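Local structure of cadherin-23 (Mus musculus, 5VH2) at residues Gln11-Leu16 against Gly95-Tyr100; Gly17-Ala22 against Leu104-Glu109; Ile24-Ile29 against Ile65-Tyr70; Gly54-Asp59 against Tyr79-Ser84; Arg149-Thr154 against Thr186-Ala191. The protein is a calcium-binding cadherin that takes part in cell adhesion and probably serves mechanotransduction in hearing. The protein carries 1 engineered substitution. All blocks are in the same frame, centred on the assembly; numbering follows the deposited sequence.

Contacts 1, 3 and 4 belong to the first cadherin repeat and contact 5 to the second, with contact 2 at the calcium-bound junction between them, its centre about 29 Å from that of contact 5. Contacts 1 and 2 share strand 12-19; contact 1 pairs it with strand 94-104 through backbone bonds and mixed side-chain packing, contact 2 with the end of that strand and the loop beyond, through carboxylates and metals. Contact 3 pairs strands within the facing sheet, and contact 4 bridges the two sheets with apolar groups and no hydrogen bond; it is the buried one, whereas the other four are partly buried. Contact 5 pairs an edge strand of the second repeat, its salt-bridged arginine on one side and aromatic packing on the other.

Contact 1: residues Gln11-Leu16 against Gly95-Tyr100; sequences QQYNRL and GFCSVY
Four backbone hydrogen bonds join Gln11-Leu16 to Gly95-Tyr100 in parallel register, with Gln12 beside Ser98, Tyr13 beside Val99 and Asn14 beside Tyr100. Ser98 uses both its polar backbone atoms: its N donates to Gln11 O at 3.0 Å, and its O accepts from Tyr13 N at 2.9 Å. Tyr100 repeats the pattern two residues on, its N bonded to Tyr13 O at 2.8 Å and its O taken by Arg15 N.

Apolar packing fills the face that carries Tyr13 and Val99. Cys97 SG lies at the edge of the Tyr13 ring, 3.8 Å from Tyr13 CE1, a sulfur-aromatic contact. Val99 CG2 supports Tyr13 CB at 4.2 Å. The Tyr13 side chain also packs on Ile29 and Val31 of the facing sheet, and its OH bonds to Thr9 OG1 and Arg32 N.

Amides dominate the other face. Gln12 NE2 donates to Asn14 OD1 at 2.6 Å, with the acceptor in the amide plane of Gln12. Both amides gather at the base of Tyr100: Gln12 runs alongside it, NE2 3.4 Å from Tyr100 CB, while Asn14 OD1 sits at the ring edge. Leu16 CD2 meets Tyr100 CD2 at 4.0 Å. An alanine in place of Tyr100 would probably leave Leu16 CD2 without its partner and open a gap beside the Asn14 amide.

Such parallel pairing of the early strand with the last strand of the repeat is characteristic of the cadherin beta-sandwich, whose first strand is divided between its two sheets.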
# COMPACT_ATOMS: atom_id res chain seq x y z
N GLN A 11 16.89 23.05 -11.62
CA GLN A 11 16.57 23.59 -10.29
C GLN A 11 15.82 22.59 -9.40
O GLN A 11 16.16 22.40 -8.23
CB GLN A 11 15.76 24.89 -10.41
CG GLN A 11 16.64 26.10 -10.64
CD GLN A 11 15.92 27.42 -10.38
OE1 GLN A 11 15.31 27.94 -11.28
NE2 GLN A 11 16.07 27.99 -9.19
N GLN A 12 14.75 22.01 -9.95
CA GLN A 12 14.04 20.90 -9.30
C GLN A 12 14.04 19.72 -10.27
O GLN A 12 13.56 19.84 -11.40
CB GLN A 12 12.59 21.27 -8.92
CG GLN A 12 11.92 20.20 -8.05
CD GLN A 12 10.40 20.37 -7.94
OE1 GLN A 12 9.88 21.30 -7.29
NE2 GLN A 12 9.68 19.48 -8.58
N TYR A 13 14.61 18.60 -9.83
CA TYR A 13 14.48 17.36 -10.58
C TYR A 13 13.18 16.65 -10.18
O TYR A 13 12.69 16.83 -9.04
CB TYR A 13 15.67 16.44 -10.33
CG TYR A 13 16.99 16.93 -10.90
CD1 TYR A 13 17.83 17.77 -10.18
CD2 TYR A 13 17.43 16.50 -12.16
CE1 TYR A 13 19.06 18.18 -10.69
CE2 TYR A 13 18.64 16.92 -12.70
CZ TYR A 13 19.47 17.74 -11.96
OH TYR A 13 20.69 18.11 -12.48
N ASN A 14 12.65 15.86 -11.10
CA ASN A 14 11.38 15.18 -10.91
C ASN A 14 11.47 13.71 -11.24
O ASN A 14 11.85 13.33 -12.36
CB ASN A 14 10.29 15.77 -11.80
CG ASN A 14 9.81 17.10 -11.32
OD1 ASN A 14 9.69 17.34 -10.12
ND2 ASN A 14 9.52 17.99 -12.25
N ARG A 15 11.09 12.89 -10.26
CA ARG A 15 10.77 11.49 -10.53
C ARG A 15 9.35 11.16 -10.05
O ARG A 15 9.11 11.07 -8.83
CB ARG A 15 11.77 10.58 -9.84
CG ARG A 15 11.44 9.09 -10.00
CD ARG A 15 11.32 8.68 -11.45
NE ARG A 15 10.94 7.29 -11.61
CZ ARG A 15 11.76 6.26 -11.43
NH1 ARG A 15 11.30 5.03 -11.64
NH2 ARG A 15 12.99 6.43 -10.96
N LEU A 16 8.44 10.97 -10.99
CA LEU A 16 7.02 10.77 -10.69
C LEU A 16 6.63 9.31 -10.90
O LEU A 16 7.06 8.67 -11.88
CB LEU A 16 6.14 11.66 -11.58
CG LEU A 16 6.63 13.11 -11.71
CD1 LEU A 16 5.86 13.93 -12.72
CD2 LEU A 16 6.66 13.77 -10.35
N GLY A 95 26.70 24.41 -4.96
CA GLY A 95 25.52 24.62 -5.81
C GLY A 95 24.36 23.80 -5.28
O GLY A 95 24.56 22.92 -4.45
N PHE A 96 23.13 24.12 -5.70
CA PHE A 96 21.95 23.56 -5.02
C PHE A 96 20.83 23.24 -5.98
O PHE A 96 20.65 23.93 -6.98
CB PHE A 96 21.42 24.55 -3.97
CG PHE A 96 22.43 24.93 -2.91
CD1 PHE A 96 22.59 24.15 -1.75
CD2 PHE A 96 23.19 26.06 -3.05
CE1 PHE A 96 23.50 24.51 -0.78
CE2 PHE A 96 24.09 26.45 -2.08
CZ PHE A 96 24.24 25.68 -0.94
N CYS A 97 20.10 22.18 -5.66
CA CYS A 97 18.83 21.83 -6.33
C CYS A 97 17.94 21.11 -5.32
O CYS A 97 18.36 20.81 -4.18
CB CYS A 97 19.09 20.92 -7.54
SG CYS A 97 19.75 19.29 -7.13
N SER A 98 16.72 20.76 -5.74
CA SER A 98 15.96 19.77 -4.98
C SER A 98 15.47 18.65 -5.89
O SER A 98 15.55 18.74 -7.11
CB SER A 98 14.81 20.45 -4.23
OG SER A 98 15.31 21.36 -3.26
N VAL A 99 15.00 17.56 -5.29
CA VAL A 99 14.57 16.40 -6.03
C VAL A 99 13.20 15.96 -5.52
O VAL A 99 13.04 15.68 -4.32
CB VAL A 99 15.59 15.25 -5.91
CG1 VAL A 99 15.13 14.01 -6.69
CG2 VAL A 99 16.94 15.70 -6.43
N TYR A 100 12.21 15.96 -6.41
CA TYR A 100 10.83 15.67 -6.03
C TYR A 100 10.55 14.26 -6.49
O TYR A 100 10.65 13.95 -7.70
CB TYR A 100 9.89 16.69 -6.71
CG TYR A 100 8.38 16.55 -6.47
CD1 TYR A 100 7.84 16.60 -5.17
CD2 TYR A 100 7.49 16.52 -7.55
CE1 TYR A 100 6.46 16.52 -4.96
CE2 TYR A 100 6.12 16.44 -7.36
CZ TYR A 100 5.60 16.42 -6.05
OH TYR A 100 4.22 16.32 -5.82

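Contact 2: residues Gly17-Ala22 against Leu104-Glu109. With CA (calcium ion), chain F; CA (calcium ion), chain G; NA (sodium ion), chain H.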
# COMPACT_ATOMS: atom_id res chain seq x y z
N GLY A 17 5.84 8.76 -9.99
CA GLY A 17 5.32 7.41 -10.16
C GLY A 17 6.34 6.31 -9.93
O GLY A 17 6.32 5.28 -10.61
N LEU A 18 7.23 6.54 -8.99
CA LEU A 18 8.13 5.50 -8.52
C LEU A 18 7.29 4.46 -7.80
O LEU A 18 6.55 4.78 -6.88
CB LEU A 18 9.16 6.08 -7.56
CG LEU A 18 10.19 5.16 -6.90
CD1 LEU A 18 11.12 4.59 -7.94
CD2 LEU A 18 11.02 5.89 -5.87
N ARG A 19 7.42 3.21 -8.23
CA ARG A 19 6.59 2.14 -7.69
C ARG A 19 6.90 1.98 -6.19
O ARG A 19 8.06 1.79 -5.83
CB ARG A 19 6.91 0.84 -8.43
CG ARG A 19 6.59 0.86 -9.93
CD ARG A 19 6.98 -0.39 -10.66
NE ARG A 19 6.27 -1.57 -10.17
CZ ARG A 19 6.20 -2.74 -10.83
NH1 ARG A 19 6.77 -2.91 -12.03
NH2 ARG A 19 5.53 -3.75 -10.29
N GLU A 20 5.88 2.06 -5.33
CA GLU A 20 6.12 2.00 -3.87
C GLU A 20 6.74 0.67 -3.44
O GLU A 20 7.49 0.64 -2.46
CB GLU A 20 4.86 2.31 -3.05
CG GLU A 20 3.78 1.26 -3.16
CD GLU A 20 2.70 1.34 -2.10
OE1 GLU A 20 3.00 1.59 -0.90
OE2 GLU A 20 1.53 1.11 -2.48
N THR A 21 6.47 -0.40 -4.19
CA THR A 21 7.07 -1.72 -3.90
C THR A 21 8.43 -1.92 -4.57
O THR A 21 8.94 -3.03 -4.61
CB THR A 21 6.15 -2.90 -4.33
OG1 THR A 21 5.95 -2.90 -5.75
CG2 THR A 21 4.81 -2.84 -3.62
N ALA A 22 9.03 -0.85 -5.09
CA ALA A 22 10.38 -0.93 -5.64
C ALA A 22 11.36 -1.51 -4.62
O ALA A 22 11.24 -1.26 -3.41
CB ALA A 22 10.85 0.43 -6.11
N LEU A 104 3.91 5.71 -6.66
CA LEU A 104 2.77 5.10 -7.32
C LEU A 104 2.16 4.11 -6.33
O LEU A 104 2.81 3.17 -5.91
CB LEU A 104 3.24 4.41 -8.61
CG LEU A 104 2.33 3.39 -9.30
CD1 LEU A 104 1.03 4.03 -9.71
CD2 LEU A 104 3.05 2.85 -10.53
N ASN A 105 0.92 4.36 -5.92
CA ASN A 105 0.19 3.39 -5.11
C ASN A 105 0.02 2.09 -5.88
O ASN A 105 -0.43 2.08 -7.02
CB ASN A 105 -1.17 3.95 -4.73
CG ASN A 105 -1.91 3.07 -3.73
OD1 ASN A 105 -1.31 2.24 -3.02
ND2 ASN A 105 -3.23 3.25 -3.67
N GLU A 106 0.46 1.00 -5.27
CA GLU A 106 0.25 -0.32 -5.81
C GLU A 106 -0.50 -1.15 -4.79
O GLU A 106 -0.55 -0.78 -3.61
CB GLU A 106 1.58 -0.99 -6.08
CG GLU A 106 2.55 -0.22 -6.95
CD GLU A 106 3.70 -1.12 -7.38
OE1 GLU A 106 3.49 -1.95 -8.29
OE2 GLU A 106 4.79 -1.03 -6.76
N LEU A 107 -1.06 -2.26 -5.24
CA LEU A 107 -1.83 -3.13 -4.39
C LEU A 107 -0.91 -4.01 -3.54
O LEU A 107 -0.55 -5.12 -3.93
CB LEU A 107 -2.73 -3.99 -5.26
CG LEU A 107 -3.89 -4.69 -4.55
CD1 LEU A 107 -5.04 -3.75 -4.17
CD2 LEU A 107 -4.39 -5.78 -5.48
N ASP A 108 -0.57 -3.49 -2.37
CA ASP A 108 0.33 -4.16 -1.42
C ASP A 108 -0.18 -4.17 0.03
O ASP A 108 0.58 -4.40 0.96
CB ASP A 108 1.70 -3.47 -1.47
CG ASP A 108 1.66 -2.03 -0.94
OD1 ASP A 108 0.59 -1.38 -0.95
OD2 ASP A 108 2.72 -1.53 -0.53
N GLU A 109 -1.47 -3.93 0.23
CA GLU A 109 -2.01 -3.80 1.59
C GLU A 109 -3.26 -4.65 1.74
O GLU A 109 -3.83 -5.08 0.76
CB GLU A 109 -2.35 -2.35 1.94
CG GLU A 109 -1.20 -1.37 1.86
CD GLU A 109 -0.16 -1.59 2.93
OE1 GLU A 109 0.87 -0.90 2.87
OE2 GLU A 109 -0.37 -2.43 3.81
CA CA F . -0.56 0.63 -1.79
CA CA G . 1.51 0.23 0.94
NA NA H . -5.79 -3.98 0.05
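Leu104 N bonds to Leu18 O at 2.8 Å and Glu20 N weakly to Leu104 O, a short parallel pairing of Arg19 with Leu104 that leads both segments toward the metals, their end-to-end directions 22° apart. Glu20 bridges two calcium ions, OE1 bound to one at 2.7 Å and OE2 to the other, with Tyr73 as a further polar partner. Its OE2 also accepts Glu106 N at 3.0 Å through the anti lone pair. Asp108 meets Glu20 tip to tip; its OD1 binds both ions, 2.5 Å from the one on Glu20 OE2, and its OD2 joins OD1 on the other. Asn105 OD1 and Glu106 O join the ion held by Glu20 OE2, Glu109 OE1 the ion held by OE1; Asp72, Glu74 and Asp141 supply the remaining ligands.

The Glu106 side chain turns away from the metals. OE2 accepts Thr21 N at 3.1 Å, and OE1 forms a weak salt bridge with Arg19 NE at 3.4 Å, the guanidinium and carboxylate planes 75° apart. An alanine in place of Glu106 would keep the carbonyl ligand but would probably leave Arg19 without its opposite charge and Thr21 N without its acceptor.

Glu109 O binds a sodium ion alongside Asp141 and Asp193 of the next repeat. This cluster is the metal-bound linker that joins successive cadherin repeats.

Contact 3: residues Ile24-Ile29 against Ile65-Tyr70; sequences IGTSVI and IVTVDY
Ser27 faces Val66 as a non-hydrogen-bonded antiparallel pair, joining strands 27-34 and 64-67, neighbours in one sheet of the cadherin beta-sandwich. The short strands are well splayed, their directions 138° apart.

Backbone hydrogen bonds hold the pairing together. Val28 N reaches Ile65 O at 2.8 Å, and Ile65 N in turn donates to Ile29 O. Beyond Ser27, Thr67 N bonds to Thr26 O at 3.2 Å. The link continues into the loop, where Gly25 N donates to Thr67 O at 3.0 Å; Gly25 has a positive phi (86°), at which a CB would press against the carbonyl oxygen of Ile24.

Apolar packing lines the inner side. Val28 and Thr67 cross at about a right angle, with Val28 CG2 3.8 Å from Thr67 CG2. Ile29 and Ile65 lie side by side, Ile29 CG2 4.1 Å from Ile65 CD1, and Val99 of the facing sheet covers both. Phe56 packs on Val28 and Ile65.

A CH-pi contact closes the loop end. Ile24 lays CG1 and CD1 against Asp69, CD1 3.6 Å from Asp69 CA, and crosses Tyr70 at about a right angle. Its CD1 sits over one ring face, 3.9 Å from the Tyr70 centroid and displaced toward the rim.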
# COMPACT_ATOMS: atom_id res chain seq x y z
N ILE A 24 15.25 -2.38 -2.93
CA ILE A 24 16.35 -1.55 -2.46
C ILE A 24 17.47 -1.50 -3.51
O ILE A 24 17.75 -2.52 -4.18
CB ILE A 24 16.83 -2.06 -1.09
CG1 ILE A 24 15.70 -1.84 -0.09
CG2 ILE A 24 18.07 -1.31 -0.63
CD1 ILE A 24 15.95 -2.48 1.26
N GLY A 25 18.05 -0.32 -3.70
CA GLY A 25 19.01 -0.08 -4.79
C GLY A 25 18.39 0.32 -6.12
O GLY A 25 19.10 0.40 -7.12
N THR A 26 17.09 0.58 -6.16
CA THR A 26 16.43 0.93 -7.42
C THR A 26 16.85 2.33 -7.81
O THR A 26 16.90 3.23 -6.97
CB THR A 26 14.90 0.92 -7.33
OG1 THR A 26 14.44 -0.37 -6.92
CG2 THR A 26 14.26 1.23 -8.67
N SER A 27 17.14 2.52 -9.10
CA SER A 27 17.55 3.83 -9.60
C SER A 27 16.37 4.81 -9.52
O SER A 27 15.27 4.50 -10.02
CB SER A 27 18.03 3.68 -11.04
OG SER A 27 19.22 2.91 -11.09
N VAL A 28 16.60 5.96 -8.92
CA VAL A 28 15.56 6.96 -8.72
C VAL A 28 15.65 8.09 -9.76
O VAL A 28 14.70 8.32 -10.52
CB VAL A 28 15.63 7.51 -7.30
CG1 VAL A 28 14.56 8.56 -7.02
CG2 VAL A 28 15.52 6.36 -6.33
N ILE A 29 16.79 8.76 -9.79
CA ILE A 29 17.07 9.78 -10.80
C ILE A 29 18.55 10.14 -10.73
O ILE A 29 19.17 9.97 -9.68
CB ILE A 29 16.21 11.06 -10.58
CG1 ILE A 29 16.45 12.08 -11.71
CG2 ILE A 29 16.51 11.69 -9.22
CD1 ILE A 29 15.31 13.03 -11.91
N ILE A 65 20.87 8.89 -7.50
CA ILE A 65 20.10 8.58 -6.30
C ILE A 65 19.41 7.21 -6.41
O ILE A 65 18.79 6.90 -7.43
CB ILE A 65 19.06 9.69 -6.01
CG1 ILE A 65 19.78 11.03 -5.74
CG2 ILE A 65 18.23 9.32 -4.79
CD1 ILE A 65 18.89 12.24 -5.89
N VAL A 66 19.50 6.41 -5.35
CA VAL A 66 18.91 5.06 -5.29
C VAL A 66 18.17 4.90 -3.99
O VAL A 66 18.42 5.68 -3.04
CB VAL A 66 19.99 3.95 -5.35
CG1 VAL A 66 20.86 4.12 -6.58
CG2 VAL A 66 20.83 3.92 -4.07
N THR A 67 17.29 3.90 -3.89
CA THR A 67 16.56 3.71 -2.64
C THR A 67 17.46 2.93 -1.68
O THR A 67 18.34 2.20 -2.14
CB THR A 67 15.20 3.01 -2.82
OG1 THR A 67 15.38 1.63 -3.18
CG2 THR A 67 14.41 3.71 -3.90
N VAL A 68 17.24 3.08 -0.37
CA VAL A 68 18.04 2.39 0.64
C VAL A 68 17.25 1.67 1.75
O VAL A 68 17.87 0.98 2.56
CB VAL A 68 19.12 3.30 1.27
CG1 VAL A 68 20.29 3.45 0.30
CG2 VAL A 68 18.53 4.63 1.74
N ASP A 69 15.93 1.86 1.83
CA ASP A 69 15.04 0.79 2.35
C ASP A 69 13.67 0.89 1.71
O ASP A 69 13.57 1.43 0.62
CB ASP A 69 15.04 0.58 3.92
CG ASP A 69 14.26 1.62 4.67
OD1 ASP A 69 14.19 2.76 4.20
OD2 ASP A 69 13.84 1.32 5.80
N TYR A 70 12.68 0.26 2.31
CA TYR A 70 11.43 0.05 1.62
C TYR A 70 10.61 1.33 1.64
O TYR A 70 10.80 2.21 2.52
CB TYR A 70 10.70 -1.10 2.25
CG TYR A 70 11.50 -2.37 2.13
CD1 TYR A 70 11.74 -2.91 0.88
CD2 TYR A 70 12.04 -3.03 3.25
CE1 TYR A 70 12.43 -4.11 0.73
CE2 TYR A 70 12.80 -4.18 3.11
CZ TYR A 70 12.98 -4.73 1.84
OH TYR A 70 13.72 -5.87 1.64

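Contact 4: residues Gly54-Asp59 against Tyr79-Ser84; sequences GKFEID and YLMNVS
Phe56 meets Tyr79 with its ring edge and Met81 with a ring face, and these three side chains form the tight part of a contact that spans the two sheets of the first repeat. Strands 56-58 and 79-84 run nearly in the same direction, 15° apart, with their axes 10.2 Å from each other, so that side chains alone bridge the gap. The edge of Phe56 points at the face of Tyr79 in a T-shaped pair with ring centroids 5.3 Å apart and planes at 75°. Phe56 CE1 makes the approach, 3.8 Å from Tyr79 CG and displaced toward the rim of that ring. Met81 crosses Phe56 at about a right angle. Its terminal bend (chi3 -74°) sets CE over one face of the Phe56 ring, 4.2 Å from the centroid, while SD lies obliquely to the ring and 3.7 Å from Phe56 CB. Leu71 and Ile65 pack on Phe56 as well, enclosing it further.

Packing is sparser at both ends of the contact. Ile58 and Val83 meet tip to tip through one pair of methyls, Ile58 CD1 to Val83 CG1 at 4.1 Å. At the partly exposed end Lys55 crosses the phenol of Tyr79, with CG 3.7 Å from Tyr79 OH; its NZ continues to the carbonyl oxygen of Tyr70 and, weakly, to Asp69.

No hydrogen bond crosses between the segments. Cohesion of the two sheets here therefore rests on dispersion, on the edge-to-face aromatic pair and on the Met-aromatic contact, while the lysine uses its aliphatic stem against the tyrosine and keeps its charge at the margin.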
# COMPACT_ATOMS: atom_id res chain seq x y z
N GLY A 54 15.71 8.76 5.40
CA GLY A 54 16.29 7.42 5.51
C GLY A 54 15.97 6.44 4.40
O GLY A 54 16.29 5.25 4.53
N LYS A 55 15.32 6.91 3.34
CA LYS A 55 14.90 6.07 2.19
C LYS A 55 15.78 6.23 0.95
O LYS A 55 15.71 5.38 0.05
CB LYS A 55 13.47 6.40 1.73
CG LYS A 55 12.46 6.51 2.84
CD LYS A 55 11.88 5.19 3.28
CE LYS A 55 11.60 5.22 4.78
NZ LYS A 55 11.29 3.86 5.29
N PHE A 56 16.53 7.32 0.85
CA PHE A 56 17.38 7.53 -0.34
C PHE A 56 18.82 7.90 0.00
O PHE A 56 19.11 8.48 1.04
CB PHE A 56 16.81 8.61 -1.24
CG PHE A 56 15.39 8.37 -1.66
CD1 PHE A 56 14.34 8.87 -0.90
CD2 PHE A 56 15.10 7.68 -2.83
CE1 PHE A 56 13.03 8.67 -1.28
CE2 PHE A 56 13.80 7.46 -3.22
CZ PHE A 56 12.75 7.93 -2.42
N GLU A 57 19.70 7.55 -0.92
CA GLU A 57 21.13 7.80 -0.77
C GLU A 57 21.65 8.21 -2.15
O GLU A 57 21.22 7.68 -3.18
CB GLU A 57 21.85 6.57 -0.25
CG GLU A 57 23.36 6.68 -0.35
CD GLU A 57 24.14 5.43 -0.02
OE1 GLU A 57 25.19 5.17 -0.66
OE2 GLU A 57 23.77 4.75 0.94
N ILE A 58 22.54 9.19 -2.14
CA ILE A 58 23.15 9.68 -3.37
C ILE A 58 24.60 9.22 -3.47
O ILE A 58 25.31 9.17 -2.45
CB ILE A 58 23.05 11.22 -3.50
CG1 ILE A 58 23.36 11.65 -4.95
CG2 ILE A 58 23.99 11.90 -2.51
CD1 ILE A 58 22.73 12.99 -5.28
N ASP A 59 25.02 8.88 -4.69
CA ASP A 59 26.44 8.57 -4.89
C ASP A 59 27.17 9.89 -4.95
O ASP A 59 26.78 10.74 -5.73
CB ASP A 59 26.65 7.82 -6.19
CG ASP A 59 28.05 7.32 -6.34
OD1 ASP A 59 28.99 8.12 -6.60
OD2 ASP A 59 28.21 6.11 -6.21
N TYR A 79 8.35 12.84 -1.53
CA TYR A 79 9.60 13.25 -0.87
C TYR A 79 10.16 14.46 -1.62
O TYR A 79 10.11 14.50 -2.86
CB TYR A 79 10.62 12.11 -0.93
CG TYR A 79 10.21 10.89 -0.15
CD1 TYR A 79 9.38 9.91 -0.70
CD2 TYR A 79 10.64 10.73 1.17
CE1 TYR A 79 9.00 8.81 0.05
CE2 TYR A 79 10.22 9.64 1.94
CZ TYR A 79 9.39 8.71 1.38
OH TYR A 79 9.01 7.63 2.13
N LEU A 80 10.71 15.43 -0.88
CA LEU A 80 11.41 16.56 -1.51
C LEU A 80 12.81 16.72 -0.88
O LEU A 80 12.94 17.27 0.24
CB LEU A 80 10.61 17.85 -1.40
CG LEU A 80 11.24 19.12 -2.02
CD1 LEU A 80 11.22 19.10 -3.55
CD2 LEU A 80 10.62 20.41 -1.50
N MET A 81 13.83 16.28 -1.62
CA MET A 81 15.19 16.20 -1.06
C MET A 81 15.99 17.39 -1.50
O MET A 81 15.90 17.82 -2.64
CB MET A 81 15.90 14.95 -1.58
CG MET A 81 15.56 13.70 -0.85
SD MET A 81 16.09 12.23 -1.69
CE MET A 81 14.89 12.15 -3.02
N ASN A 82 16.84 17.89 -0.60
CA ASN A 82 17.73 19.01 -0.93
C ASN A 82 19.08 18.45 -1.19
O ASN A 82 19.64 17.74 -0.33
CB ASN A 82 17.86 19.96 0.25
CG ASN A 82 16.75 20.97 0.32
OD1 ASN A 82 15.59 20.62 0.40
ND2 ASN A 82 17.09 22.25 0.31
N VAL A 83 19.65 18.81 -2.36
CA VAL A 83 20.97 18.27 -2.74
C VAL A 83 21.98 19.40 -2.90
O VAL A 83 21.64 20.47 -3.42
CB VAL A 83 20.85 17.47 -4.05
CG1 VAL A 83 22.19 16.93 -4.49
CG2 VAL A 83 19.90 16.30 -3.87
N SER A 84 23.22 19.15 -2.48
CA SER A 84 24.31 20.09 -2.71
C SER A 84 25.39 19.46 -3.61
O SER A 84 25.60 18.22 -3.61
CB SER A 84 24.92 20.55 -1.39
OG SER A 84 25.72 19.52 -0.81

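Contact 5: residues Arg149-Thr154 against Thr186-Ala191; sequences RFDAYT and TLTVVA
The guanidinium of Arg149 lies with one face on Val190, whose CG1 sits near the rim, 3.6 Å from Arg149 NH1; the two side chains run side by side. The Phe150 ring, on the other side of the sheet, has Val189 CG2 and Thr188 O at its edge. Leu187 CD1 approaches the same ring obliquely, 3.6 Å from Phe150 CE1. At its polar end, Arg149 NE forms a salt bridge with Asp192.

Between the strands, Arg149 and Val190 form a hydrogen-bonded antiparallel pair: Val190 N donates to Arg149 O at 2.8 Å and Arg149 N to Val190 O at 3.2 Å. Asp151 N extends the pairing to Thr188 O, at 3.0 Å. The chain then leaves the sheet in a type I turn from Asp151 to Thr154, braced by a hydrogen bond from Thr154 OG1 to Asp151 OD1. Asp151, with CG between its backbone N and carbonyl carbon (chi1 85°), crosses Thr188, CG 3.4 Å from Thr188 CG2. Thr188 OG1 itself turns to Lys203.

Strand 147-150 thus forms an edge of the mixed four-stranded sheet of the second repeat, the position of strand C beside strand F in the Greek-key sandwich of cadherins.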
# COMPACT_ATOMS: atom_id res chain seq x y z
N ARG A 149 -16.25 -14.53 0.14
CA ARG A 149 -16.54 -15.97 0.18
C ARG A 149 -16.41 -16.51 1.61
O ARG A 149 -15.67 -15.93 2.43
CB ARG A 149 -15.54 -16.71 -0.71
CG ARG A 149 -14.11 -16.74 -0.16
CD ARG A 149 -13.17 -17.44 -1.10
NE ARG A 149 -11.85 -16.81 -1.04
CZ ARG A 149 -10.85 -17.17 -0.24
NH1 ARG A 149 -9.69 -16.52 -0.30
NH2 ARG A 149 -11.00 -18.14 0.66
N PHE A 150 -17.04 -17.65 1.87
CA PHE A 150 -16.80 -18.36 3.12
C PHE A 150 -15.48 -19.08 3.03
O PHE A 150 -15.10 -19.52 1.96
CB PHE A 150 -17.88 -19.38 3.48
CG PHE A 150 -19.23 -18.76 3.74
CD1 PHE A 150 -19.35 -17.68 4.59
CD2 PHE A 150 -20.38 -19.27 3.12
CE1 PHE A 150 -20.58 -17.08 4.80
CE2 PHE A 150 -21.61 -18.66 3.29
CZ PHE A 150 -21.71 -17.59 4.18
N ASP A 151 -14.80 -19.14 4.16
CA ASP A 151 -13.49 -19.70 4.22
C ASP A 151 -13.59 -21.24 4.17
O ASP A 151 -14.67 -21.85 4.33
CB ASP A 151 -12.73 -19.16 5.44
CG ASP A 151 -13.02 -19.92 6.72
OD1 ASP A 151 -14.22 -20.22 7.03
OD2 ASP A 151 -12.03 -20.22 7.43
N ALA A 152 -12.43 -21.83 3.93
CA ALA A 152 -12.29 -23.28 3.75
C ALA A 152 -12.80 -24.09 4.92
O ALA A 152 -13.30 -25.22 4.73
CB ALA A 152 -10.83 -23.67 3.49
N TYR A 153 -12.63 -23.54 6.13
CA TYR A 153 -12.93 -24.29 7.36
C TYR A 153 -14.37 -24.12 7.80
O TYR A 153 -14.76 -24.72 8.79
CB TYR A 153 -12.03 -23.83 8.50
CG TYR A 153 -10.54 -23.90 8.23
CD1 TYR A 153 -9.85 -25.11 8.36
CD2 TYR A 153 -9.79 -22.74 7.99
CE1 TYR A 153 -8.48 -25.19 8.19
CE2 TYR A 153 -8.42 -22.81 7.81
CZ TYR A 153 -7.76 -24.03 7.91
OH TYR A 153 -6.40 -24.13 7.75
N THR A 154 -15.14 -23.30 7.06
CA THR A 154 -16.57 -23.19 7.35
C THR A 154 -17.27 -24.52 6.99
O THR A 154 -17.00 -25.09 5.94
CB THR A 154 -17.20 -21.98 6.61
OG1 THR A 154 -16.70 -20.75 7.15
CG2 THR A 154 -18.74 -22.00 6.71
N THR A 186 -21.29 -20.06 13.50
CA THR A 186 -20.22 -19.10 13.41
C THR A 186 -19.56 -19.23 12.04
O THR A 186 -18.84 -20.20 11.78
CB THR A 186 -19.16 -19.31 14.52
OG1 THR A 186 -19.78 -19.25 15.82
CG2 THR A 186 -18.08 -18.25 14.44
N LEU A 187 -19.86 -18.29 11.15
CA LEU A 187 -19.25 -18.27 9.79
C LEU A 187 -18.01 -17.36 9.76
O LEU A 187 -17.96 -16.36 10.47
CB LEU A 187 -20.24 -17.78 8.75
CG LEU A 187 -21.66 -18.30 8.89
CD1 LEU A 187 -22.49 -17.91 7.68
CD2 LEU A 187 -21.74 -19.80 9.07
N THR A 188 -17.04 -17.72 8.92
CA THR A 188 -15.82 -16.94 8.74
C THR A 188 -15.75 -16.47 7.29
O THR A 188 -15.60 -17.29 6.38
CB THR A 188 -14.58 -17.80 9.07
OG1 THR A 188 -14.56 -18.07 10.47
CG2 THR A 188 -13.25 -17.12 8.66
N VAL A 189 -15.86 -15.16 7.07
CA VAL A 189 -15.91 -14.62 5.71
C VAL A 189 -14.55 -14.06 5.32
O VAL A 189 -13.92 -13.33 6.09
CB VAL A 189 -16.99 -13.52 5.56
CG1 VAL A 189 -17.03 -13.00 4.14
CG2 VAL A 189 -18.36 -14.05 5.97
N VAL A 190 -14.07 -14.41 4.14
CA VAL A 190 -12.86 -13.83 3.61
C VAL A 190 -13.22 -12.73 2.63
O VAL A 190 -14.10 -12.90 1.78
CB VAL A 190 -12.01 -14.88 2.90
CG1 VAL A 190 -10.83 -14.23 2.20
CG2 VAL A 190 -11.50 -15.91 3.90
N ALA A 191 -12.50 -11.62 2.74
CA ALA A 191 -12.57 -10.49 1.81
C ALA A 191 -11.27 -10.45 1.00
O ALA A 191 -10.18 -10.18 1.54
CB ALA A 191 -12.76 -9.20 2.58